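Local coordinates for RegF protein (Neisseria gonorrhoeae, PDB 4HOJ), which binds glutathione and calcium and, as a glutathione transferase homolog of the stringent starvation protein A type, is probably a regulatory protein of the starvation response, at residues Val21-Gly26 and Ile191-Pro196; Gln108-Pro113 and Lys118-Ala123; Tyr143-Gly146 and Met151-Val154. All blocks are in the same frame, centred on the assembly; numbering follows the deposited sequence.

Interaction 1. Residues Val21-Gly26 and Ile191-Pro196; sequences VLYEKG and IEALTP
Tyr-23, near the end of helix 13-25, lays its ring against the last turn of helix 188-193 at Glu-192 and Ala-193. Its CB lies 3.7 Å from Glu-192 OE1. At CG and CD1 the ring runs under the Glu-192 methylene: CB of Glu-192 stands 3.9 Å from the ring centroid and 21° off the normal, a CH-pi contact displaced toward the rim. CD2, across the ring, meets Ala-193 CA at 3.6 Å and the Ala-193 methyl slightly farther off. Farther out, CE2 reaches Glu-192 O, which lies over the same face as that methylene, at 3.7 Å. With CG anti to its carbonyl carbon (chi1 -77°), the ring leans toward the other helix; Phe-29, from the loop after helix 13-25, also stacks with it edge-to-face. The Glu-192 side chain, extended beyond CG, sets its carboxylate beside CB and CD1 of the tyrosine, the two planes 49° apart. A water lies 2.7 Å from Tyr-23 O and within hydrogen-bonding distance of Glu-192 OE1, and could donate to either. Without a direct hydrogen bond, the segments thus meet by carbon and a carbonyl over the ring plus one possible water bridge; beside them, Arg-19 NH2 hydrogen-bonds Ala-193 O directly.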
loop_
_atom_site.group_PDB
_atom_site.type_symbol
_atom_site.label_atom_id
_atom_site.label_comp_id
_atom_site.label_asym_id
_atom_site.label_seq_id
_atom_site.Cartn_x
_atom_site.Cartn_y
_atom_site.Cartn_z
ATOM N N VAL A 21 -1.349 0.658 17.950
ATOM C CA VAL A 21 -0.213 -0.242 17.866
ATOM C C VAL A 21 0.795 0.039 18.952
ATOM O O VAL A 21 1.308 -0.902 19.566
ATOM C CB VAL A 21 0.479 -0.205 16.462
ATOM C CG1 VAL A 21 1.762 -1.074 16.471
ATOM C CG2 VAL A 21 -0.439 -0.707 15.383
ATOM N N LEU A 22 1.122 1.302 19.193
ATOM C CA LEU A 22 2.152 1.628 20.172
ATOM C C LEU A 22 1.783 1.140 21.544
ATOM O O LEU A 22 2.619 0.564 22.241
ATOM C CB LEU A 22 2.471 3.130 20.136
ATOM C CG LEU A 22 3.256 3.544 18.889
ATOM C CD1 LEU A 22 3.131 5.053 18.700
ATOM C CD2 LEU A 22 4.705 3.125 19.014
ATOM N N TYR A 23 0.522 1.314 21.944
ATOM C CA TYR A 23 0.108 0.802 23.239
ATOM C C TYR A 23 -0.014 -0.711 23.294
ATOM O O TYR A 23 0.243 -1.300 24.347
ATOM C CB TYR A 23 -1.168 1.505 23.695
ATOM C CG TYR A 23 -0.914 2.907 24.233
ATOM C CD1 TYR A 23 -0.320 3.059 25.471
ATOM C CD2 TYR A 23 -1.236 4.041 23.508
ATOM C CE1 TYR A 23 -0.084 4.311 25.978
ATOM C CE2 TYR A 23 -1.000 5.318 24.011
ATOM C CZ TYR A 23 -0.410 5.420 25.247
ATOM O OH TYR A 23 -0.139 6.644 25.829
ATOM N N GLU A 24 -0.301 -1.354 22.152
ATOM C CA GLU A 24 -0.295 -2.825 22.164
ATOM C C GLU A 24 1.123 -3.348 22.385
ATOM O O GLU A 24 1.284 -4.368 23.030
ATOM C CB GLU A 24 -0.844 -3.412 20.820
ATOM C CG GLU A 24 -2.363 -3.314 20.626
ATOM C CD GLU A 24 -3.120 -4.360 21.426
ATOM O OE1 GLU A 24 -2.535 -5.451 21.693
ATOM O OE2 GLU A 24 -4.270 -4.134 21.796
ATOM N N LYS A 25 2.149 -2.692 21.829
ATOM C CA LYS A 25 3.535 -3.140 22.013
ATOM C C LYS A 25 4.087 -2.780 23.367
ATOM O O LYS A 25 4.996 -3.451 23.854
ATOM C CB LYS A 25 4.414 -2.544 20.908
ATOM C CG LYS A 25 4.029 -2.982 19.499
ATOM C CD LYS A 25 4.307 -4.477 19.299
ATOM C CE LYS A 25 4.192 -4.818 17.789
ATOM N NZ LYS A 25 4.752 -6.176 17.450
ATOM N N GLY A 26 3.590 -1.699 23.961
ATOM C CA GLY A 26 3.981 -1.397 25.326
ATOM C C GLY A 26 5.374 -0.830 25.545
ATOM O O GLY A 26 5.816 -0.792 26.687
ATOM N N ILE A 191 -8.247 1.283 24.726
ATOM C CA ILE A 191 -8.625 2.356 25.636
ATOM C C ILE A 191 -7.482 3.320 25.954
ATOM O O ILE A 191 -7.683 4.553 25.930
ATOM C CB ILE A 191 -9.208 1.794 26.903
ATOM C CG1 ILE A 191 -10.493 1.044 26.575
ATOM C CG2 ILE A 191 -9.499 2.900 27.925
ATOM C CD1 ILE A 191 -10.794 -0.030 27.591
ATOM N N GLU A 192 -6.275 2.770 26.186
ATOM C CA GLU A 192 -5.107 3.627 26.409
ATOM C C GLU A 192 -4.812 4.556 25.255
ATOM O O GLU A 192 -4.371 5.683 25.436
ATOM C CB GLU A 192 -3.841 2.804 26.626
ATOM C CG GLU A 192 -3.765 2.019 27.921
ATOM C CD GLU A 192 -2.498 1.171 27.973
ATOM O OE1 GLU A 192 -2.251 0.324 27.082
ATOM O OE2 GLU A 192 -1.731 1.336 28.931
ATOM N N ALA A 193 -5.013 4.074 24.034
ATOM C CA ALA A 193 -4.720 4.837 22.845
ATOM C C ALA A 193 -5.660 5.968 22.527
ATOM O O ALA A 193 -5.292 6.906 21.782
ATOM C CB ALA A 193 -4.665 3.910 21.659
ATOM N N LEU A 194 -6.874 5.953 23.101
ATOM C CA LEU A 194 -7.852 7.021 22.826
ATOM C C LEU A 194 -7.376 8.333 23.415
ATOM O O LEU A 194 -6.947 8.398 24.582
ATOM C CB LEU A 194 -9.194 6.670 23.488
ATOM C CG LEU A 194 -9.966 5.494 22.850
ATOM C CD1 LEU A 194 -11.101 5.095 23.793
ATOM C CD2 LEU A 194 -10.518 5.881 21.495
ATOM N N THR A 195 -7.493 9.396 22.637
ATOM C CA THR A 195 -7.325 10.708 23.224
ATOM C C THR A 195 -8.632 11.147 23.973
ATOM O O THR A 195 -9.709 10.568 23.743
ATOM C CB THR A 195 -6.993 11.746 22.128
ATOM O OG1 THR A 195 -8.173 11.995 21.364
ATOM C CG2 THR A 195 -5.867 11.314 21.200
ATOM N N PRO A 196 -8.563 12.205 24.804
ATOM C CA PRO A 196 -9.809 12.703 25.401
ATOM C C PRO A 196 -10.836 13.136 24.390
ATOM O O PRO A 196 -12.021 12.932 24.583
ATOM C CB PRO A 196 -9.359 13.886 26.270
ATOM C CG PRO A 196 -7.961 13.675 26.501
ATOM C CD PRO A 196 -7.382 12.914 25.327
HETATM O O HOH W 1 0.550 -0.187 26.836
#

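Interaction 2. Residues Gln108-Pro113 and Lys118-Ala123; sequences QVLENP and KEQAKA
A helical hairpin of the all-helical GST C-terminal domain is closed here, where helix 104-111 ends and, after a short connection, helix 117-134 begins. Val-109 and Leu-110 on the first helix pack against Glu-119, Gln-120 and Ala-123 on the second. The Ala-123 methyl sits between the two aliphatic side chains, 3.9 Å from Val-109 CB and 4.0 Å from Leu-110 CD2. That same CD2 branch comes close to the backbone of the second helix, 3.4 Å from Gln-120 O, and also touches Gln-120 CB, the two side chains crossing at a slant. Val-109 turns CG1 anti to its backbone N (chi1 177°), which brings this branch to Glu-119 O at 3.8 Å. Outside the pair, Leu-110 also touches Tyr-166, Arg-124 and Ile-127, while Asn-112 OD1 accepts from Ala-114 N and Glu-119 OE2 from Ala-116 N within the connection. Gln-120 supplies the polar link: its chain, extended beyond CG, carries the amide back to the end of the first helix. NE2 donates to Val-109 O at 3.1 Å with a nearly straight N-H angle of 168°. Val-109 O also accepts the backbone N of Asn-112, and the two donors reach it from opposite faces of its carbonyl plane.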
loop_
_atom_site.group_PDB
_atom_site.type_symbol
_atom_site.label_atom_id
_atom_site.label_comp_id
_atom_site.label_asym_id
_atom_site.label_seq_id
_atom_site.Cartn_x
_atom_site.Cartn_y
_atom_site.Cartn_z
ATOM N N GLN A 108 -11.355 9.720 4.447
ATOM C CA GLN A 108 -10.674 10.991 4.174
ATOM C C GLN A 108 -11.604 12.106 3.742
ATOM O O GLN A 108 -11.351 13.283 4.047
ATOM C CB GLN A 108 -9.561 10.791 3.119
ATOM C CG GLN A 108 -8.414 9.902 3.679
ATOM C CD GLN A 108 -7.307 9.636 2.669
ATOM O OE1 GLN A 108 -6.661 10.576 2.193
ATOM N NE2 GLN A 108 -7.140 8.382 2.280
ATOM N N VAL A 109 -12.649 11.743 2.987
ATOM C CA VAL A 109 -13.657 12.737 2.588
ATOM C C VAL A 109 -14.413 13.294 3.811
ATOM O O VAL A 109 -14.593 14.490 3.944
ATOM C CB VAL A 109 -14.668 12.158 1.563
ATOM C CG1 VAL A 109 -15.742 13.210 1.223
ATOM C CG2 VAL A 109 -13.974 11.708 0.268
ATOM N N LEU A 110 -14.799 12.419 4.744
ATOM C CA LEU A 110 -15.496 12.843 5.949
ATOM C C LEU A 110 -14.583 13.677 6.803
ATOM O O LEU A 110 -15.066 14.514 7.559
ATOM C CB LEU A 110 -15.954 11.612 6.741
ATOM C CG LEU A 110 -17.040 10.796 6.038
ATOM C CD1 LEU A 110 -17.609 9.765 6.967
ATOM C CD2 LEU A 110 -18.158 11.732 5.581
ATOM N N GLU A 111 -13.272 13.448 6.736
ATOM C CA GLU A 111 -12.316 14.224 7.528
ATOM C C GLU A 111 -11.902 15.556 6.915
ATOM O O GLU A 111 -11.280 16.386 7.586
ATOM C CB GLU A 111 -11.036 13.395 7.785
ATOM C CG GLU A 111 -11.200 12.181 8.774
ATOM C CD GLU A 111 -11.482 12.652 10.193
ATOM O OE1 GLU A 111 -10.921 13.643 10.632
ATOM O OE2 GLU A 111 -12.293 11.982 10.828
ATOM N N ASN A 112 -12.247 15.740 5.651
ATOM C CA ASN A 112 -11.846 16.924 4.913
ATOM C C ASN A 112 -12.855 18.055 5.161
ATOM O O ASN A 112 -13.976 17.977 4.663
ATOM C CB ASN A 112 -11.776 16.560 3.434
ATOM C CG ASN A 112 -11.354 17.717 2.565
ATOM O OD1 ASN A 112 -11.034 18.810 3.057
ATOM N ND2 ASN A 112 -11.339 17.474 1.257
ATOM N N PRO A 113 -12.439 19.117 5.871
ATOM C CA PRO A 113 -13.356 20.221 6.192
ATOM C C PRO A 113 -13.863 20.904 4.929
ATOM O O PRO A 113 -14.944 21.507 4.914
ATOM C CB PRO A 113 -12.469 21.189 6.973
ATOM C CG PRO A 113 -11.368 20.359 7.510
ATOM C CD PRO A 113 -11.112 19.313 6.482
ATOM N N LYS A 118 -22.567 17.167 -0.181
ATOM C CA LYS A 118 -22.946 16.088 -1.074
ATOM C C LYS A 118 -21.889 14.986 -1.132
ATOM O O LYS A 118 -22.229 13.805 -1.055
ATOM C CB LYS A 118 -23.242 16.651 -2.463
ATOM C CG LYS A 118 -23.692 15.615 -3.437
ATOM C CD LYS A 118 -24.553 16.261 -4.491
ATOM C CE LYS A 118 -24.587 15.431 -5.763
ATOM N NZ LYS A 118 -25.701 15.842 -6.665
ATOM N N GLU A 119 -20.614 15.368 -1.223
ATOM C CA GLU A 119 -19.524 14.402 -1.210
ATOM C C GLU A 119 -19.493 13.629 0.101
ATOM O O GLU A 119 -19.263 12.408 0.133
ATOM C CB GLU A 119 -18.182 15.107 -1.434
ATOM C CG GLU A 119 -18.148 15.841 -2.797
ATOM C CD GLU A 119 -17.082 16.946 -2.901
ATOM O OE1 GLU A 119 -16.864 17.442 -4.034
ATOM O OE2 GLU A 119 -16.467 17.319 -1.873
ATOM N N GLN A 120 -19.731 14.331 1.203
ATOM C CA GLN A 120 -19.656 13.683 2.506
ATOM C C GLN A 120 -20.842 12.741 2.710
ATOM O O GLN A 120 -20.680 11.660 3.290
ATOM C CB GLN A 120 -19.535 14.729 3.612
ATOM C CG GLN A 120 -18.189 15.451 3.523
ATOM C CD GLN A 120 -17.925 16.387 4.694
ATOM O OE1 GLN A 120 -18.849 17.040 5.217
ATOM N NE2 GLN A 120 -16.659 16.498 5.087
ATOM N N ALA A 121 -22.007 13.103 2.169
ATOM C CA ALA A 121 -23.145 12.205 2.239
ATOM C C ALA A 121 -22.869 10.902 1.465
ATOM O O ALA A 121 -23.168 9.817 1.953
ATOM C CB ALA A 121 -24.413 12.912 1.699
ATOM N N LYS A 122 -22.309 11.020 0.262
ATOM C CA LYS A 122 -21.934 9.834 -0.508
ATOM C C LYS A 122 -20.910 8.980 0.247
ATOM O O LYS A 122 -21.018 7.744 0.270
ATOM C CB LYS A 122 -21.408 10.224 -1.883
ATOM C CG LYS A 122 -22.440 11.029 -2.661
ATOM C CD LYS A 122 -22.279 10.945 -4.181
ATOM C CE LYS A 122 -20.858 11.242 -4.624
ATOM N NZ LYS A 122 -20.840 11.598 -6.076
ATOM N N ALA A 123 -19.931 9.633 0.875
ATOM C CA ALA A 123 -18.924 8.882 1.639
ATOM C C ALA A 123 -19.519 8.121 2.807
ATOM O O ALA A 123 -19.155 6.977 3.057
ATOM C CB ALA A 123 -17.779 9.800 2.114
#

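Interaction 3. Residues Tyr143-Gly146 and Met151-Val154; sequences YILG and MIDV
The carboxylate of Asp-153 is gripped from several sides. OD1 accepts the backbone N-H of Ile-144 at 3.0 Å through its syn lone pair, in a nearly straight bond (172°), and also bonds the hydroxyl of Tyr-180. OD2 takes the backbone N of Ser-150 and a water 2.6 Å away; that water in turn accepts from Leu-145 N. With Ser-150 OG bonded to Ile-152 N, the Ser-150 to Asp-153 pair forms the N-terminal capping box of helix 151-161 familiar in the GST fold, and Phe-149 against Val-154 is consistent with the hydrophobic staple. Thus one buried carboxylate holds two successive N-H groups of the type I turn 143-146, one directly and one through water. Four donors shared between the two oxygens would probably favour the charged form. Asp-153 CG lies beside its own backbone N (chi1 -56°), which swings the acid out toward the turn. Carbon also lies against the acid: Tyr-143 CB is 3.5 Å from OD2, and Ile-144 CG1 passes OD1 at 3.2 Å as the two side chains slide by in opposite directions. One residue earlier on the helix, Ile-152 is crossed by Leu-145 at about a right angle, Leu-145 CD1 meeting its CG1 at 3.5 Å. Ile-152 also packs on helix 86-102, while Met-151 and Val-154, pointing away from the turn, face helices 13-25 and 65-75 of the thioredoxin-like domain.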
loop_
_atom_site.group_PDB
_atom_site.type_symbol
_atom_site.label_atom_id
_atom_site.label_comp_id
_atom_site.label_asym_id
_atom_site.label_seq_id
_atom_site.Cartn_x
_atom_site.Cartn_y
_atom_site.Cartn_z
ATOM N N TYR A 143 -11.783 -12.430 15.063
ATOM C CA TYR A 143 -11.128 -11.218 14.568
ATOM C C TYR A 143 -11.153 -11.276 13.044
ATOM O O TYR A 143 -11.549 -12.299 12.461
ATOM C CB TYR A 143 -9.698 -11.139 15.083
ATOM C CG TYR A 143 -9.653 -11.101 16.589
ATOM C CD1 TYR A 143 -9.799 -9.920 17.263
ATOM C CD2 TYR A 143 -9.456 -12.265 17.311
ATOM C CE1 TYR A 143 -9.785 -9.884 18.654
ATOM C CE2 TYR A 143 -9.431 -12.251 18.704
ATOM C CZ TYR A 143 -9.584 -11.057 19.359
ATOM O OH TYR A 143 -9.559 -11.001 20.737
ATOM N N ILE A 144 -10.718 -10.208 12.382
ATOM C CA ILE A 144 -10.872 -10.156 10.932
ATOM C C ILE A 144 -10.129 -11.292 10.199
ATOM O O ILE A 144 -10.660 -11.832 9.230
ATOM C CB ILE A 144 -10.496 -8.782 10.357
ATOM C CG1 ILE A 144 -11.304 -7.696 11.022
ATOM C CG2 ILE A 144 -10.844 -8.718 8.875
ATOM C CD1 ILE A 144 -10.885 -6.345 10.547
ATOM N N LEU A 145 -8.936 -11.673 10.644
ATOM C CA LEU A 145 -8.201 -12.723 9.932
ATOM C C LEU A 145 -8.415 -14.117 10.502
ATOM O O LEU A 145 -7.891 -15.113 9.975
ATOM C CB LEU A 145 -6.703 -12.445 9.919
ATOM C CG LEU A 145 -6.303 -11.161 9.185
ATOM C CD1 LEU A 145 -4.792 -11.166 9.065
ATOM C CD2 LEU A 145 -6.959 -11.091 7.809
ATOM N N GLY A 146 -9.184 -14.227 11.567
ATOM C CA GLY A 146 -9.324 -15.533 12.189
ATOM C C GLY A 146 -9.431 -15.419 13.686
ATOM O O GLY A 146 -9.967 -14.447 14.214
ATOM N N MET A 151 -2.893 -6.819 13.072
ATOM C CA MET A 151 -2.761 -5.438 12.572
ATOM C C MET A 151 -3.940 -5.052 11.684
ATOM O O MET A 151 -4.272 -3.886 11.517
ATOM C CB MET A 151 -1.494 -5.378 11.722
ATOM C CG MET A 151 -1.248 -3.967 11.333
ATOM S SD MET A 151 -0.679 -3.124 12.800
ATOM C CE MET A 151 1.039 -3.631 12.770
ATOM N N ILE A 152 -4.586 -6.046 11.099
ATOM C CA ILE A 152 -5.746 -5.755 10.288
ATOM C C ILE A 152 -6.915 -5.199 11.121
ATOM O O ILE A 152 -7.616 -4.249 10.749
ATOM C CB ILE A 152 -6.131 -6.956 9.356
ATOM C CG1 ILE A 152 -4.911 -7.667 8.721
ATOM C CG2 ILE A 152 -7.095 -6.451 8.286
ATOM C CD1 ILE A 152 -3.767 -6.892 8.204
ATOM N N ASP A 153 -7.095 -5.781 12.299
ATOM C CA ASP A 153 -8.037 -5.228 13.276
ATOM C C ASP A 153 -7.652 -3.816 13.729
ATOM O O ASP A 153 -8.478 -2.909 13.834
ATOM C CB ASP A 153 -8.109 -6.139 14.499
ATOM C CG ASP A 153 -8.477 -7.577 14.118
ATOM O OD1 ASP A 153 -9.638 -7.793 13.698
ATOM O OD2 ASP A 153 -7.632 -8.460 14.245
ATOM N N VAL A 154 -6.371 -3.616 13.923
ATOM C CA VAL A 154 -5.879 -2.307 14.310
ATOM C C VAL A 154 -6.246 -1.270 13.269
ATOM O O VAL A 154 -6.723 -0.162 13.614
ATOM C CB VAL A 154 -4.358 -2.317 14.483
ATOM C CG1 VAL A 154 -3.794 -0.887 14.591
ATOM C CG2 VAL A 154 -3.978 -3.151 15.706
HETATM O O HOH W 2 -7.126 -10.552 12.723
#

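Overall arrangement
Interaction 1 joins helix 13-25 of the thioredoxin-like domain to helix 188-193 near the chain's end, and the loop it closes encloses the other two contacts. Interaction 2 comes first inside it, then interaction 3; both belong to the helical C-terminal domain, where helices 117-134 and 151-161 follow each other. Interactions 1 and 3 are neighbours, their centres about 17 Å apart, and touch where Val-21 packs on Met-151 and Val-154, making one continuous domain interface. Interaction 2 stands apart, about 27 Å from interaction 1, on the opposite side of the chain's centre, and about 26 Å from interaction 3, between centres, the side chain of Asn-112 about 7 Å from a bound glutathione.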